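Local structure of lectin CEL-IV, C-type (3ALU) at residues A[26-36]-A[46-54]; A[118-126]-A[135-146]. The protein binds galactose-containing sugars such as raffinose through a calcium ion held in its C-type carbohydrate-recognition domain. All coordinates share one frame; numbering follows the deposited sequence.

Contact 1: A[26-36]-A[46-54]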
loop_
_atom_site.group_PDB
_atom_site.type_symbol
_atom_site.label_atom_id
_atom_site.label_comp_id
_atom_site.label_asym_id
_atom_site.label_seq_id
_atom_site.Cartn_x
_atom_site.Cartn_y
_atom_site.Cartn_z
ATOM N N PHE A 26 -20.717 12.278 22.337
ATOM C CA PHE A 26 -19.310 11.934 22.283
ATOM C C PHE A 26 -19.059 10.460 22.549
ATOM O O PHE A 26 -18.297 9.808 21.838
ATOM C CB PHE A 26 -18.501 12.735 23.316
ATOM C CG PHE A 26 -17.025 12.446 23.248
ATOM C CD1 PHE A 26 -16.431 11.468 24.056
ATOM C CD2 PHE A 26 -16.232 13.165 22.362
ATOM C CE1 PHE A 26 -15.040 11.208 23.965
ATOM C CE2 PHE A 26 -14.852 12.874 22.251
ATOM C CZ PHE A 26 -14.263 11.948 23.046
ATOM N N ASP A 27 -19.666 9.927 23.604
ATOM C CA ASP A 27 -19.397 8.547 23.991
ATOM C C ASP A 27 -19.909 7.581 22.917
ATOM O O ASP A 27 -19.253 6.601 22.625
ATOM C CB ASP A 27 -20.085 8.249 25.325
ATOM C CG ASP A 27 -19.323 8.803 26.545
ATOM O OD1 ASP A 27 -18.123 9.158 26.436
ATOM O OD2 ASP A 27 -19.942 8.814 27.649
ATOM N N ASN A 28 -21.061 7.877 22.332
ATOM C CA ASN A 28 -21.588 7.032 21.261
ATOM C C ASN A 28 -20.783 7.134 19.955
ATOM O O ASN A 28 -20.669 6.129 19.229
ATOM C CB ASN A 28 -23.076 7.325 20.997
ATOM C CG ASN A 28 -23.978 6.810 22.124
ATOM O OD1 ASN A 28 -25.098 7.305 22.335
ATOM N ND2 ASN A 28 -23.468 5.840 22.883
ATOM N N ALA A 29 -20.209 8.322 19.681
ATOM C CA ALA A 29 -19.312 8.485 18.522
ATOM C C ALA A 29 -18.063 7.681 18.726
ATOM O O ALA A 29 -17.657 6.907 17.847
ATOM C CB ALA A 29 -18.991 10.005 18.224
ATOM N N GLU A 30 -17.434 7.802 19.897
ATOM C CA GLU A 30 -16.269 6.968 20.195
ATOM C C GLU A 30 -16.614 5.456 20.048
ATOM O O GLU A 30 -15.877 4.696 19.420
ATOM C CB GLU A 30 -15.718 7.308 21.582
ATOM C CG GLU A 30 -14.605 6.376 22.068
ATOM C CD GLU A 30 -13.282 6.434 21.288
ATOM O OE1 GLU A 30 -12.498 5.505 21.514
ATOM O OE2 GLU A 30 -13.004 7.390 20.501
ATOM N N ASN A 31 -17.743 5.038 20.600
ATOM C CA ASN A 31 -18.107 3.624 20.503
ATOM C C ASN A 31 -18.355 3.194 19.061
ATOM O O ASN A 31 -18.031 2.063 18.687
ATOM C CB ASN A 31 -19.355 3.345 21.350
ATOM C CG ASN A 31 -19.603 1.855 21.540
ATOM O OD1 ASN A 31 -20.578 1.303 21.022
ATOM N ND2 ASN A 31 -18.681 1.190 22.231
ATOM N N ALA A 32 -18.878 4.102 18.243
ATOM C CA ALA A 32 -19.103 3.830 16.811
ATOM C C ALA A 32 -17.741 3.545 16.155
ATOM O O ALA A 32 -17.579 2.570 15.392
ATOM C CB ALA A 32 -19.814 5.003 16.145
ATOM N N CYS A 33 -16.742 4.376 16.465
ATOM C CA CYS A 33 -15.413 4.152 15.901
ATOM C C CYS A 33 -14.776 2.849 16.390
ATOM O O CYS A 33 -13.969 2.255 15.670
ATOM C CB CYS A 33 -14.500 5.356 16.227
ATOM S SG CYS A 33 -15.031 6.947 15.556
ATOM N N ARG A 34 -15.097 2.422 17.619
ATOM C CA ARG A 34 -14.556 1.190 18.183
ATOM C C ARG A 34 -15.112 -0.066 17.531
ATOM O O ARG A 34 -14.622 -1.162 17.835
ATOM C CB ARG A 34 -14.815 1.146 19.686
ATOM C CG ARG A 34 -13.953 2.128 20.471
ATOM C CD ARG A 34 -14.278 2.026 21.946
ATOM N NE ARG A 34 -13.510 3.042 22.669
ATOM C CZ ARG A 34 -13.482 3.152 23.986
ATOM N NH1 ARG A 34 -14.186 2.296 24.728
ATOM N NH2 ARG A 34 -12.752 4.116 24.558
ATOM N N GLN A 35 -16.121 0.095 16.677
ATOM C CA GLN A 35 -16.706 -1.058 15.939
ATOM C C GLN A 35 -15.785 -1.514 14.829
ATOM O O GLN A 35 -15.888 -2.647 14.337
ATOM C CB GLN A 35 -18.100 -0.744 15.382
ATOM C CG GLN A 35 -19.110 -0.293 16.433
ATOM C CD GLN A 35 -19.139 -1.235 17.621
ATOM O OE1 GLN A 35 -19.465 -2.412 17.469
ATOM N NE2 GLN A 35 -18.762 -0.735 18.810
ATOM N N PHE A 36 -14.902 -0.621 14.390
ATOM C CA PHE A 36 -13.854 -0.982 13.465
ATOM C C PHE A 36 -12.681 -1.538 14.249
ATOM O O PHE A 36 -12.332 -1.035 15.325
ATOM C CB PHE A 36 -13.452 0.231 12.593
ATOM C CG PHE A 36 -14.644 0.868 11.908
ATOM C CD1 PHE A 36 -15.231 0.273 10.792
ATOM C CD2 PHE A 36 -15.198 2.053 12.406
ATOM C CE1 PHE A 36 -16.340 0.829 10.181
ATOM C CE2 PHE A 36 -16.327 2.616 11.819
ATOM C CZ PHE A 36 -16.897 2.015 10.678
ATOM N N LEU A 46 -6.812 -7.125 18.238
ATOM C CA LEU A 46 -5.620 -6.506 18.766
ATOM C C LEU A 46 -5.870 -5.069 19.172
ATOM O O LEU A 46 -5.290 -4.551 20.166
ATOM C CB LEU A 46 -4.521 -6.528 17.709
ATOM C CG LEU A 46 -4.068 -7.900 17.227
ATOM C CD1 LEU A 46 -2.895 -7.703 16.272
ATOM C CD2 LEU A 46 -3.727 -8.781 18.413
ATOM N N ALA A 47 -6.706 -4.404 18.389
ATOM C CA ALA A 47 -6.968 -2.966 18.600
ATOM C C ALA A 47 -8.309 -2.549 18.023
ATOM O O ALA A 47 -8.874 -3.271 17.240
ATOM C CB ALA A 47 -5.828 -2.135 17.990
ATOM N N THR A 48 -8.850 -1.397 18.442
ATOM C CA THR A 48 -10.061 -0.832 17.794
ATOM C C THR A 48 -9.759 0.509 17.183
ATOM O O THR A 48 -8.751 1.152 17.525
ATOM C CB THR A 48 -11.116 -0.605 18.757
ATOM O OG1 THR A 48 -10.766 0.194 19.792
ATOM C CG2 THR A 48 -11.664 -1.828 19.178
ATOM N N GLY A 49 -10.639 0.931 16.300
ATOM C CA GLY A 49 -10.652 2.332 15.864
ATOM C C GLY A 49 -11.063 3.236 17.027
ATOM O O GLY A 49 -11.465 2.772 18.117
ATOM N N HIS A 50 -10.938 4.529 16.779
ATOM C CA HIS A 50 -11.187 5.577 17.792
ATOM C C HIS A 50 -11.566 6.825 17.036
ATOM O O HIS A 50 -11.340 6.962 15.825
ATOM C CB HIS A 50 -9.911 5.904 18.614
ATOM C CG HIS A 50 -9.476 4.774 19.479
ATOM N ND1 HIS A 50 -10.146 4.419 20.627
ATOM C CD2 HIS A 50 -8.516 3.839 19.290
ATOM C CE1 HIS A 50 -9.592 3.327 21.136
ATOM N NE2 HIS A 50 -8.602 2.955 20.344
ATOM N N LEU A 51 -12.183 7.756 17.750
ATOM C CA LEU A 51 -12.301 9.085 17.179
ATOM C C LEU A 51 -10.877 9.551 16.861
ATOM O O LEU A 51 -9.915 9.163 17.534
ATOM C CB LEU A 51 -12.959 10.028 18.159
ATOM C CG LEU A 51 -14.464 9.879 18.308
ATOM C CD1 LEU A 51 -14.939 10.589 19.582
ATOM C CD2 LEU A 51 -15.151 10.454 17.099
ATOM N N ALA A 52 -10.744 10.404 15.830
ATOM C CA ALA A 52 -9.447 10.784 15.313
ATOM C C ALA A 52 -8.632 11.557 16.346
ATOM O O ALA A 52 -9.183 12.406 17.020
ATOM C CB ALA A 52 -9.627 11.649 14.073
ATOM N N SER A 53 -7.343 11.275 16.411
ATOM C CA SER A 53 -6.408 12.158 17.160
ATOM C C SER A 53 -5.596 12.959 16.146
ATOM O O SER A 53 -5.579 12.571 14.994
ATOM C CB SER A 53 -5.512 11.355 18.051
ATOM O OG SER A 53 -4.640 10.440 17.367
ATOM N N ILE A 54 -4.944 14.060 16.580
ATOM C CA ILE A 54 -4.334 15.013 15.623
ATOM C C ILE A 54 -3.010 15.424 16.230
ATOM O O ILE A 54 -2.987 15.825 17.415
ATOM C CB ILE A 54 -5.248 16.239 15.394
ATOM C CG1 ILE A 54 -6.661 15.783 14.917
ATOM C CG2 ILE A 54 -4.594 17.247 14.414
ATOM C CD1 ILE A 54 -7.719 16.904 14.815
#
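In the C-type lectin fold the first helix of the domain, 26-33, lies against the central sheet, and here Glu-30, Cys-33 and Phe-26 meet the end of strand 45-51. Glu-30 is the polar centre of the contact. CG stands anti to the backbone N (chi1 173°) and the chain then bends at chi2, which brings the carboxylate to His-50 and Leu-51. OE1 accepts a hydrogen bond from His-50 ND1 at 2.7 Å through its syn lone pair, carboxylate and imidazole lying nearly coplanar, 18° apart. The same oxygen is met on its anti side by Arg-34 NE at 2.9 Å, a salt bridge within 26-36 that probably keeps the carboxylate charged. OE2 accepts the backbone N of Leu-51 at 2.9 Å, from the syn side but well out of the carboxylate plane; Thr-99 is its second partner. With both oxygens gripped, the buried carboxylate is fixed in rotation.

Leu-51 sets its two methyls against the helix. CD2 touches both Ala-29 CB and Cys-33 SG, whose sulfur continues into the disulfide with Cys-147. Beyond the helix a type I turn, Cys-33 to Phe-36, brings the chain alongside residues 48-49, where Gly-49 N donates to Phe-36 O at 2.8 Å. Thr-48 CG2 packs on Arg-34 O. At the other end, Leu-51 CD1 sits over one face of the Phe-26 ring, 4.0 Å from its centroid and 3.5 Å from Phe-26 CE2.

Contact 2: A[118-126]-A[135-146]. With CA (calcium ion), chain K; GLA (alpha-D-galactopyranose), chain E; EDO (1,2-ethanediol), chain I.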
loop_
_atom_site.group_PDB
_atom_site.type_symbol
_atom_site.label_atom_id
_atom_site.label_comp_id
_atom_site.label_asym_id
_atom_site.label_seq_id
_atom_site.Cartn_x
_atom_site.Cartn_y
_atom_site.Cartn_z
ATOM N N PRO A 118 -14.941 21.563 33.613
ATOM C CA PRO A 118 -14.263 20.279 33.468
ATOM C C PRO A 118 -15.027 19.332 32.561
ATOM O O PRO A 118 -16.200 19.515 32.345
ATOM C CB PRO A 118 -14.313 19.684 34.885
ATOM C CG PRO A 118 -15.574 20.332 35.510
ATOM C CD PRO A 118 -15.480 21.742 34.982
ATOM N N ASN A 119 -14.337 18.325 32.063
ATOM C CA ASN A 119 -15.040 17.222 31.362
ATOM C C ASN A 119 -15.805 17.625 30.135
ATOM O O ASN A 119 -16.968 17.235 29.927
ATOM C CB ASN A 119 -15.854 16.386 32.363
ATOM C CG ASN A 119 -14.991 15.931 33.543
ATOM O OD1 ASN A 119 -13.914 15.335 33.349
ATOM N ND2 ASN A 119 -15.429 16.241 34.774
ATOM N N SER A 120 -15.126 18.373 29.275
ATOM C CA SER A 120 -15.678 18.759 27.956
ATOM C C SER A 120 -14.983 17.927 26.874
ATOM O O SER A 120 -14.039 17.202 27.173
ATOM C CB SER A 120 -15.461 20.235 27.686
ATOM O OG SER A 120 -14.073 20.584 27.890
ATOM N N ARG A 121 -15.393 18.120 25.623
ATOM C CA ARG A 121 -14.927 17.266 24.516
ATOM C C ARG A 121 -14.565 18.153 23.334
ATOM O O ARG A 121 -15.220 19.170 23.077
ATOM C CB ARG A 121 -16.062 16.298 24.094
ATOM C CG ARG A 121 -16.532 15.380 25.259
ATOM C CD ARG A 121 -15.397 14.531 25.746
ATOM N NE ARG A 121 -15.819 13.602 26.820
ATOM C CZ ARG A 121 -15.367 13.629 28.076
ATOM N NH1 ARG A 121 -14.487 14.559 28.483
ATOM N NH2 ARG A 121 -15.809 12.705 28.938
ATOM N N GLY A 122 -13.528 17.772 22.608
ATOM C CA GLY A 122 -13.112 18.584 21.451
ATOM C C GLY A 122 -13.790 18.246 20.131
ATOM O O GLY A 122 -14.153 17.088 19.876
ATOM N N ALA A 123 -13.937 19.261 19.281
ATOM C CA ALA A 123 -14.514 19.070 17.963
ATOM C C ALA A 123 -13.819 20.010 17.013
ATOM O O ALA A 123 -13.496 21.178 17.356
ATOM C CB ALA A 123 -16.011 19.382 17.977
ATOM N N ILE A 124 -13.594 19.534 15.796
ATOM C CA ILE A 124 -13.189 20.427 14.703
ATOM C C ILE A 124 -14.378 21.315 14.411
ATOM O O ILE A 124 -15.479 20.824 14.154
ATOM C CB ILE A 124 -12.788 19.607 13.438
ATOM C CG1 ILE A 124 -11.387 19.005 13.663
ATOM C CG2 ILE A 124 -12.841 20.477 12.137
ATOM C CD1 ILE A 124 -10.959 17.960 12.591
ATOM N N ALA A 125 -14.181 22.624 14.475
ATOM C CA ALA A 125 -15.286 23.540 14.223
ATOM C C ALA A 125 -15.032 24.127 12.835
ATOM O O ALA A 125 -14.242 25.049 12.683
ATOM C CB ALA A 125 -15.337 24.620 15.328
ATOM N N ALA A 126 -15.681 23.581 11.799
ATOM C CA ALA A 126 -15.295 23.934 10.428
ATOM C C ALA A 126 -15.976 25.155 9.850
ATOM O O ALA A 126 -15.692 25.556 8.689
ATOM C CB ALA A 126 -15.522 22.720 9.473
ATOM N N ALA A 135 -13.072 23.512 19.069
ATOM C CA ALA A 135 -13.873 24.053 20.173
ATOM C C ALA A 135 -14.068 22.940 21.179
ATOM O O ALA A 135 -14.128 21.764 20.791
ATOM C CB ALA A 135 -15.239 24.531 19.670
ATOM N N ASP A 136 -14.167 23.267 22.468
ATOM C CA ASP A 136 -14.647 22.237 23.397
ATOM C C ASP A 136 -16.131 22.425 23.662
ATOM O O ASP A 136 -16.641 23.568 23.629
ATOM C CB ASP A 136 -13.834 22.132 24.703
ATOM C CG ASP A 136 -14.087 23.307 25.677
ATOM O OD1 ASP A 136 -14.292 24.450 25.243
ATOM O OD2 ASP A 136 -14.029 23.075 26.906
ATOM N N VAL A 137 -16.803 21.293 23.834
ATOM C CA VAL A 137 -18.263 21.287 23.960
ATOM C C VAL A 137 -18.656 20.286 25.022
ATOM O O VAL A 137 -17.898 19.398 25.378
ATOM C CB VAL A 137 -18.957 20.880 22.610
ATOM C CG1 VAL A 137 -18.623 21.839 21.448
ATOM C CG2 VAL A 137 -18.670 19.403 22.227
ATOM N N TYR A 138 -19.889 20.409 25.523
ATOM C CA TYR A 138 -20.387 19.389 26.441
ATOM C C TYR A 138 -20.715 18.119 25.660
ATOM O O TYR A 138 -21.149 18.175 24.492
ATOM C CB TYR A 138 -21.590 19.932 27.265
ATOM C CG TYR A 138 -21.145 21.093 28.096
ATOM C CD1 TYR A 138 -21.671 22.356 27.896
ATOM C CD2 TYR A 138 -20.112 20.927 29.024
ATOM C CE1 TYR A 138 -21.189 23.460 28.643
ATOM C CE2 TYR A 138 -19.640 22.002 29.767
ATOM C CZ TYR A 138 -20.189 23.254 29.563
ATOM O OH TYR A 138 -19.707 24.336 30.280
ATOM N N SER A 139 -20.497 16.998 26.329
ATOM C CA SER A 139 -20.438 15.674 25.699
ATOM C C SER A 139 -21.776 15.191 25.190
ATOM O O SER A 139 -21.855 14.234 24.418
ATOM C CB SER A 139 -19.859 14.653 26.674
ATOM O OG SER A 139 -20.745 14.413 27.763
ATOM N N ASN A 140 -22.845 15.835 25.624
ATOM C CA ASN A 140 -24.152 15.410 25.169
ATOM C C ASN A 140 -24.517 16.011 23.811
ATOM O O ASN A 140 -25.556 15.651 23.230
ATOM C CB ASN A 140 -25.186 15.841 26.193
ATOM C CG ASN A 140 -25.339 17.350 26.212
ATOM O OD1 ASN A 140 -24.388 18.064 26.517
ATOM N ND2 ASN A 140 -26.506 17.849 25.808
ATOM N N ASN A 141 -23.710 16.927 23.281
ATOM C CA ASN A 141 -23.936 17.403 21.918
ATOM C C ASN A 141 -23.862 16.264 20.907
ATOM O O ASN A 141 -22.958 15.455 20.984
ATOM C CB ASN A 141 -22.905 18.464 21.535
ATOM C CG ASN A 141 -23.268 19.828 22.070
ATOM O OD1 ASN A 141 -22.717 20.277 23.090
ATOM N ND2 ASN A 141 -24.215 20.474 21.427
ATOM N N ASN A 142 -24.819 16.237 19.980
ATOM C CA ASN A 142 -24.915 15.184 18.940
ATOM C C ASN A 142 -24.325 15.739 17.636
ATOM O O ASN A 142 -24.946 16.562 16.973
ATOM C CB ASN A 142 -26.402 14.778 18.732
ATOM C CG ASN A 142 -26.891 13.724 19.731
ATOM O OD1 ASN A 142 -26.726 13.865 20.926
ATOM N ND2 ASN A 142 -27.517 12.652 19.219
ATOM N N PHE A 143 -23.106 15.317 17.281
ATOM C CA PHE A 143 -22.412 15.826 16.102
ATOM C C PHE A 143 -21.980 14.681 15.147
ATOM O O PHE A 143 -21.884 13.513 15.544
ATOM C CB PHE A 143 -21.081 16.515 16.490
ATOM C CG PHE A 143 -21.192 17.800 17.278
ATOM C CD1 PHE A 143 -20.118 18.154 18.103
ATOM C CD2 PHE A 143 -22.284 18.672 17.178
ATOM C CE1 PHE A 143 -20.112 19.363 18.809
ATOM C CE2 PHE A 143 -22.313 19.873 17.933
ATOM C CZ PHE A 143 -21.228 20.193 18.754
ATOM N N LYS A 144 -21.703 15.049 13.904
ATOM C CA LYS A 144 -20.910 14.222 12.990
ATOM C C LYS A 144 -19.525 14.004 13.649
ATOM O O LYS A 144 -19.166 14.705 14.626
ATOM C CB LYS A 144 -20.735 14.949 11.687
ATOM C CG LYS A 144 -22.103 15.210 10.974
ATOM C CD LYS A 144 -21.860 15.649 9.554
ATOM C CE LYS A 144 -23.212 15.774 8.776
ATOM N NZ LYS A 144 -24.105 16.851 9.325
ATOM N N TYR A 145 -18.757 13.048 13.131
ATOM C CA TYR A 145 -17.536 12.646 13.825
ATOM C C TYR A 145 -16.597 12.009 12.825
ATOM O O TYR A 145 -17.028 11.454 11.815
ATOM C CB TYR A 145 -17.853 11.677 15.015
ATOM C CG TYR A 145 -18.622 10.412 14.598
ATOM C CD1 TYR A 145 -20.007 10.459 14.468
ATOM C CD2 TYR A 145 -17.960 9.208 14.372
ATOM C CE1 TYR A 145 -20.727 9.311 14.067
ATOM C CE2 TYR A 145 -18.670 8.050 13.988
ATOM C CZ TYR A 145 -20.057 8.145 13.833
ATOM O OH TYR A 145 -20.796 7.035 13.421
ATOM N N ILE A 146 -15.300 12.111 13.086
ATOM C CA ILE A 146 -14.286 11.424 12.290
ATOM C C ILE A 146 -13.662 10.297 13.076
ATOM O O ILE A 146 -13.159 10.476 14.191
ATOM C CB ILE A 146 -13.153 12.379 11.819
ATOM C CG1 ILE A 146 -13.706 13.502 10.951
ATOM C CG2 ILE A 146 -12.066 11.646 11.085
ATOM C CD1 ILE A 146 -12.811 14.744 10.985
HETATM CA CA CA K . -16.039 25.824 24.279
HETATM C C1 GLA E . -20.192 28.408 22.164
HETATM C C2 GLA E . -19.042 28.402 23.180
HETATM C C3 GLA E . -17.671 28.335 22.527
HETATM C C4 GLA E . -17.586 27.160 21.545
HETATM C C5 GLA E . -18.795 27.213 20.589
HETATM C C6 GLA E . -18.842 26.021 19.620
HETATM O O2 GLA E . -19.077 29.607 23.975
HETATM O O3 GLA E . -16.668 28.228 23.550
HETATM O O4 GLA E . -17.626 25.958 22.321
HETATM O O5 GLA E . -20.033 27.226 21.323
HETATM O O6 GLA E . -19.062 24.837 20.392
HETATM C C1 EDO I . -20.532 23.944 25.088
HETATM O O1 EDO I . -21.254 22.849 24.510
HETATM C C2 EDO I . -20.343 25.066 24.091
HETATM O O2 EDO I . -21.474 25.924 24.217
HETATM O O HOH W 1 -19.390 17.379 28.918
#
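Backbone hydrogen bonds join Arg-121 to Val-137 and Ala-123 to Ala-135, two antiparallel hydrogen-bonded pairs with Gly-122 and Asp-136 as the non-hydrogen-bonded pair between them. Each hydrogen-bonded pair is closed by reciprocal N-H to O bonds, as in Val-137 N to Arg-121 O at 2.8 Å. A water extends the link past the ladder, donating to Asn-119 O and accepting from Ser-139 N.

Among polar side chains, Ser-120 OG donates to the anti lone pair of Asp-136 OD2, at 2.7 Å. Asp-136 CG lies between its backbone N and carbonyl carbon (chi1 73°), a torsion that lets OD1 and the residue's own carbonyl O grip the calcium ion together, each at 2.4 Å. Ser-120 thus acts as a second-shell residue that steadies the carboxylate from its other oxygen.

Carbon-to-carbon packing flanks the ladder: Arg-121 CG runs against Ser-139 CB at 3.7 Å, while Ala-123 CB touches Phe-143 CE1. Deeper in the core the CD1 methyls of Ile-124 and Ile-146 meet at 4.0 Å, their side chains crossing at about a right angle.

Galactose completes the calcium shell with O3 and O4, the latter bound at 2.5 Å from the ion; Glu-113, Asn-115 and Asn-116 supply the remaining protein ligands. This hairpin, carrying the calcium-ligating aspartate on its second strand, forms one wall of the sugar site characteristic of C-type lectin carbohydrate-recognition domains.

In the fold
From the N terminus, contact 1 closes first: the chain leaves helix 26-33, passes through strand 36-40 and returns on strand 45-51 to lie against the helix. Only after helix 57-70 and strand 82-89 does contact 2 close its own loop, between strands 120-125 and 134-137, so the two follow in series and neither encloses the other. They meet where strand 143-148 runs beside strand 45-51, with a probable hydrogen bond from Ala-52 N to Ile-146 O, and where Phe-26 N probably bonds to Ser-139 O. Together they connect helix 26-33 and the strand it packs on with the calcium-binding end of the domain.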